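Malonyl CoA-ACP transacylase (Xanthomonas oryzae pv. oryzae, PDB 3K89) probably transfers the malonyl group of malonyl-CoA to holo-acyl carrier protein, releasing coenzyme A and supplying malonyl units for fatty acid synthesis. Local coordinates at residues V148-A152 with L184-R188; Q156-P160 with V170-D174. All coordinates share one frame; numbering follows the deposited sequence.

Contact 1: V148-A152 with L184-R188; sequences VCAEA and LLAER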
loop_
_atom_site.group_PDB
_atom_site.type_symbol
_atom_site.label_atom_id
_atom_site.label_comp_id
_atom_site.label_asym_id
_atom_site.label_seq_id
_atom_site.Cartn_x
_atom_site.Cartn_y
_atom_site.Cartn_z
ATOM N N VAL A 148 23.860 -1.745 -8.657
ATOM C CA VAL A 148 24.246 -2.636 -7.541
ATOM C C VAL A 148 23.396 -3.919 -7.535
ATOM O O VAL A 148 23.925 -5.018 -7.377
ATOM C CB VAL A 148 24.196 -1.921 -6.154
ATOM C CG1 VAL A 148 24.148 -2.925 -5.012
ATOM C CG2 VAL A 148 25.400 -1.014 -5.963
ATOM N N CYS A 149 22.084 -3.779 -7.723
ATOM C CA CYS A 149 21.210 -4.952 -7.759
ATOM C C CYS A 149 21.621 -5.924 -8.860
ATOM O O CYS A 149 21.659 -7.131 -8.647
ATOM C CB CYS A 149 19.743 -4.546 -7.937
ATOM S SG CYS A 149 19.007 -3.882 -6.451
ATOM N N ALA A 150 21.926 -5.390 -10.039
ATOM C CA ALA A 150 22.323 -6.219 -11.165
ATOM C C ALA A 150 23.633 -6.947 -10.852
ATOM O O ALA A 150 23.778 -8.141 -11.153
ATOM C CB ALA A 150 22.468 -5.362 -12.421
ATOM N N GLU A 151 24.553 -6.237 -10.217
ATOM C CA GLU A 151 25.868 -6.800 -9.884
ATOM C C GLU A 151 25.820 -7.859 -8.790
ATOM O O GLU A 151 26.612 -8.806 -8.807
ATOM C CB GLU A 151 26.823 -5.696 -9.469
ATOM C CG GLU A 151 27.200 -4.780 -10.620
ATOM C CD GLU A 151 28.215 -3.728 -10.235
ATOM O OE1 GLU A 151 28.581 -3.642 -9.037
ATOM O OE2 GLU A 151 28.635 -2.980 -11.150
ATOM N N ALA A 152 24.891 -7.683 -7.848
ATOM C CA ALA A 152 24.735 -8.593 -6.700
ATOM C C ALA A 152 23.946 -9.873 -6.994
ATOM O O ALA A 152 24.090 -10.873 -6.291
ATOM C CB ALA A 152 24.095 -7.854 -5.536
ATOM N N LEU A 184 27.644 -4.506 -1.312
ATOM C CA LEU A 184 28.157 -3.695 -2.422
ATOM C C LEU A 184 27.866 -2.204 -2.228
ATOM O O LEU A 184 28.710 -1.347 -2.543
ATOM C CB LEU A 184 27.624 -4.192 -3.773
ATOM C CG LEU A 184 28.026 -5.595 -4.241
ATOM C CD1 LEU A 184 27.452 -5.882 -5.621
ATOM C CD2 LEU A 184 29.547 -5.778 -4.244
ATOM N N LEU A 185 26.685 -1.899 -1.690
ATOM C CA LEU A 185 26.338 -0.525 -1.343
ATOM C C LEU A 185 27.283 0.029 -0.284
ATOM O O LEU A 185 27.732 1.178 -0.385
ATOM C CB LEU A 185 24.878 -0.422 -0.882
ATOM C CG LEU A 185 23.826 -0.432 -1.999
ATOM C CD1 LEU A 185 22.466 -0.795 -1.427
ATOM C CD2 LEU A 185 23.756 0.900 -2.743
ATOM N N ALA A 186 27.590 -0.801 0.712
ATOM C CA ALA A 186 28.495 -0.435 1.800
ATOM C C ALA A 186 29.921 -0.165 1.307
ATOM O O ALA A 186 30.577 0.758 1.798
ATOM C CB ALA A 186 28.500 -1.510 2.882
ATOM N N GLU A 187 30.390 -0.956 0.342
ATOM C CA GLU A 187 31.742 -0.767 -0.208
ATOM C C GLU A 187 31.776 0.407 -1.190
ATOM O O GLU A 187 32.853 0.875 -1.576
ATOM C CB GLU A 187 32.280 -2.045 -0.862
ATOM C CG GLU A 187 33.771 -2.341 -0.541
ATOM C CD GLU A 187 33.978 -3.229 0.706
ATOM O OE1 GLU A 187 33.118 -4.098 0.987
ATOM O OE2 GLU A 187 35.015 -3.082 1.399
ATOM N N ARG A 188 30.595 0.884 -1.579
ATOM C CA ARG A 188 30.471 2.064 -2.438
ATOM C C ARG A 188 30.203 3.347 -1.645
ATOM O O ARG A 188 30.138 4.438 -2.218
ATOM C CB ARG A 188 29.402 1.843 -3.515
ATOM C CG ARG A 188 29.900 1.000 -4.684
ATOM C CD ARG A 188 28.757 0.400 -5.488
ATOM N NE ARG A 188 28.152 1.373 -6.391
ATOM C CZ ARG A 188 28.188 1.295 -7.718
ATOM N NH1 ARG A 188 28.788 0.275 -8.317
ATOM N NH2 ARG A 188 27.607 2.239 -8.448
#
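Glu151 OE1 and Arg188 NH1 form a long salt bridge, 4.0 Å apart, at the exposed margin where two helix ends meet. At that separation the attraction is one of opposite charges and not a paired hydrogen-bonded fork; the side chains cross at about a right angle, with carboxylate and guanidinium planes 72° apart. Arg188 gets there by bending at chi3 (78°), and the bend lays its inner part over Val148: CG2 of Val148 sits on one face of the guanidinium, 3.7 Å from Arg188 NE, and equally close to the CD methylene. A long residue with a greasy stem and a charged head suits this edge.

Beneath it the contact is apolar. Val148 turns its two methyls to different partners. While CG2 meets the arginine, Val148 CG1, anti to the backbone N (chi1 162°), lies 3.9 Å from both Leu184 CB and Leu185 CG. Leu184 reaches past the valine in the opposite direction, and its CD1 comes 3.9 Å from Ala152 CB as well as from Glu151 CB. The small methyl of Ala152 accepts this leucine branch close to the helix backbone.

Helix 142-152 thus packs its last turn against the end of helix 175-187, the two forming the helical layer of the ferredoxin-like small subdomain of FabD-type acyltransferases. Ala181 also touches Val148 and Ala152, Arg180 NE hydrogen-bonds to Ala152 O, and Cys149 and Ala152 rest on Val158 of strand 158-165.

Contact 2: Q156-P160 with V170-D174; sequences QVVVP and VIGGD
Asp174 and Val157 clasp each other through two hydrogen bonds just beyond the paired strands. Val157 N donates to Asp174 OD2 at 2.8 Å, using the anti lone pair of that oxygen, and Asp174 N returns a bond to Val157 O at 2.8 Å, less straight at 133° and tilted from the carbonyl plane. The carboxylate therefore takes the place of a backbone carbonyl as acceptor. With Asp174 CG anti to the carbonyl carbon (chi1 -68°), Asp174 OD2 also lies 3.4 Å from Gln156 CB. The Gln156 amide stacks nearly parallel with the carboxylate, and its OE1 accepts a bond from Arg180 NH2.

Strands 158-165 and 168-172 are the hairpin of the ferredoxin-like subdomain, its two middle strands in chain order. Here Val159 and Gly172 form a hydrogen-bonded pair: Val159 N reaches Gly172 O at 3.0 Å, and Gly172 N reaches Val159 O at 2.9 Å. Both carbonyls gain a CA-H...O contact too, Gly172 O from Val158 CA and Val159 O from Ile171 CA. Val158 CG2 and Ile171 CD1 lie side by side, 4.2 Å apart, on the face covered by helices 142-152 and 175-187, where branched aliphatic residues fill the interface. Val159 projects from the other face, against Thr204 and Pro205.

At the corner, the glycine conformation of Gly173 (phi 148°) brings its CA to 3.3 Å from Val157 O as a CA-H...O contact. Ile171 and Gly173 make backbone bonds to Ala135 and Ala133. Asp174 stands at the N-cap position of helix 175-187, but its carboxylate is spent on Val157 N and not on capping, tying the chain before the helix to that entering strand 158-165.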
loop_
_atom_site.group_PDB
_atom_site.type_symbol
_atom_site.label_atom_id
_atom_site.label_comp_id
_atom_site.label_asym_id
_atom_site.label_seq_id
_atom_site.Cartn_x
_atom_site.Cartn_y
_atom_site.Cartn_z
ATOM N N GLN A 156 20.566 -15.574 -8.299
ATOM C CA GLN A 156 19.404 -15.329 -7.450
ATOM C C GLN A 156 18.728 -14.033 -7.877
ATOM O O GLN A 156 19.077 -13.468 -8.919
ATOM C CB GLN A 156 19.817 -15.301 -5.977
ATOM C CG GLN A 156 20.296 -16.666 -5.474
ATOM C CD GLN A 156 20.806 -16.601 -4.047
ATOM O OE1 GLN A 156 21.680 -15.803 -3.735
ATOM N NE2 GLN A 156 20.265 -17.444 -3.182
ATOM N N VAL A 157 17.768 -13.565 -7.081
ATOM C CA VAL A 157 16.990 -12.381 -7.441
ATOM C C VAL A 157 17.195 -11.269 -6.425
ATOM O O VAL A 157 17.022 -11.475 -5.225
ATOM C CB VAL A 157 15.476 -12.730 -7.565
ATOM C CG1 VAL A 157 14.624 -11.438 -7.681
ATOM C CG2 VAL A 157 15.239 -13.657 -8.765
ATOM N N VAL A 158 17.602 -10.098 -6.905
ATOM C CA VAL A 158 17.525 -8.878 -6.103
ATOM C C VAL A 158 17.238 -7.724 -7.044
ATOM O O VAL A 158 17.968 -7.494 -8.014
ATOM C CB VAL A 158 18.783 -8.626 -5.203
ATOM C CG1 VAL A 158 20.076 -8.597 -6.031
ATOM C CG2 VAL A 158 18.621 -7.348 -4.360
ATOM N N VAL A 159 16.148 -7.020 -6.771
ATOM C CA VAL A 159 15.653 -5.991 -7.682
ATOM C C VAL A 159 15.047 -4.849 -6.874
ATOM O O VAL A 159 14.672 -5.037 -5.715
ATOM C CB VAL A 159 14.542 -6.554 -8.648
ATOM C CG1 VAL A 159 15.086 -7.590 -9.647
ATOM C CG2 VAL A 159 13.325 -7.103 -7.875
ATOM N N PRO A 160 14.943 -3.647 -7.480
ATOM C CA PRO A 160 14.094 -2.615 -6.878
ATOM C C PRO A 160 12.657 -3.136 -6.748
ATOM O O PRO A 160 12.100 -3.700 -7.712
ATOM C CB PRO A 160 14.171 -1.454 -7.881
ATOM C CG PRO A 160 14.712 -2.034 -9.145
ATOM C CD PRO A 160 15.587 -3.196 -8.727
ATOM N N VAL A 170 13.190 0.677 -2.019
ATOM C CA VAL A 170 13.233 -0.582 -1.315
ATOM C C VAL A 170 13.631 -1.639 -2.335
ATOM O O VAL A 170 13.058 -1.717 -3.423
ATOM C CB VAL A 170 11.865 -0.905 -0.665
ATOM C CG1 VAL A 170 11.880 -2.298 -0.012
ATOM C CG2 VAL A 170 11.528 0.142 0.362
ATOM N N ILE A 171 14.634 -2.439 -1.988
ATOM C CA ILE A 171 15.032 -3.577 -2.813
ATOM C C ILE A 171 14.566 -4.867 -2.158
ATOM O O ILE A 171 14.298 -4.883 -0.961
ATOM C CB ILE A 171 16.573 -3.630 -3.053
ATOM C CG1 ILE A 171 17.342 -3.863 -1.744
ATOM C CG2 ILE A 171 17.052 -2.336 -3.724
ATOM C CD1 ILE A 171 18.867 -3.969 -1.957
ATOM N N GLY A 172 14.413 -5.909 -2.960
ATOM C CA GLY A 172 13.928 -7.169 -2.434
ATOM C C GLY A 172 14.292 -8.353 -3.291
ATOM O O GLY A 172 14.703 -8.201 -4.441
ATOM N N GLY A 173 14.107 -9.543 -2.729
ATOM C CA GLY A 173 14.345 -10.772 -3.472
ATOM C C GLY A 173 14.842 -11.857 -2.537
ATOM O O GLY A 173 14.459 -11.892 -1.361
ATOM N N ASP A 174 15.698 -12.727 -3.069
ATOM C CA ASP A 174 16.366 -13.735 -2.227
ATOM C C ASP A 174 17.190 -13.063 -1.133
ATOM O O ASP A 174 17.895 -12.080 -1.376
ATOM C CB ASP A 174 17.254 -14.642 -3.091
ATOM C CG ASP A 174 16.448 -15.526 -4.027
ATOM O OD1 ASP A 174 15.762 -16.466 -3.545
ATOM O OD2 ASP A 174 16.502 -15.291 -5.248
#

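The centres of contacts 1 and 2 lie about 12 Å apart, on the same side of the molecule. Along the chain the order is helix 142-152, strand 158-165, strand 168-172 and helix 175-187, so contact 2 is nested within the loop that contact 1 closes. The hairpin belongs to a mixed sheet, separate from the parallel sheet of the larger part, and the helix pair covers one face of it. Cys149 bridges the layers, with SG 3.7 Å from Ile171 CG2. On the opposite face the side chain of Val159 lies about 7 Å from that of His203, a predicted active-site residue; the two contacts thus build successive layers of the smaller lobe behind the probable catalytic cleft.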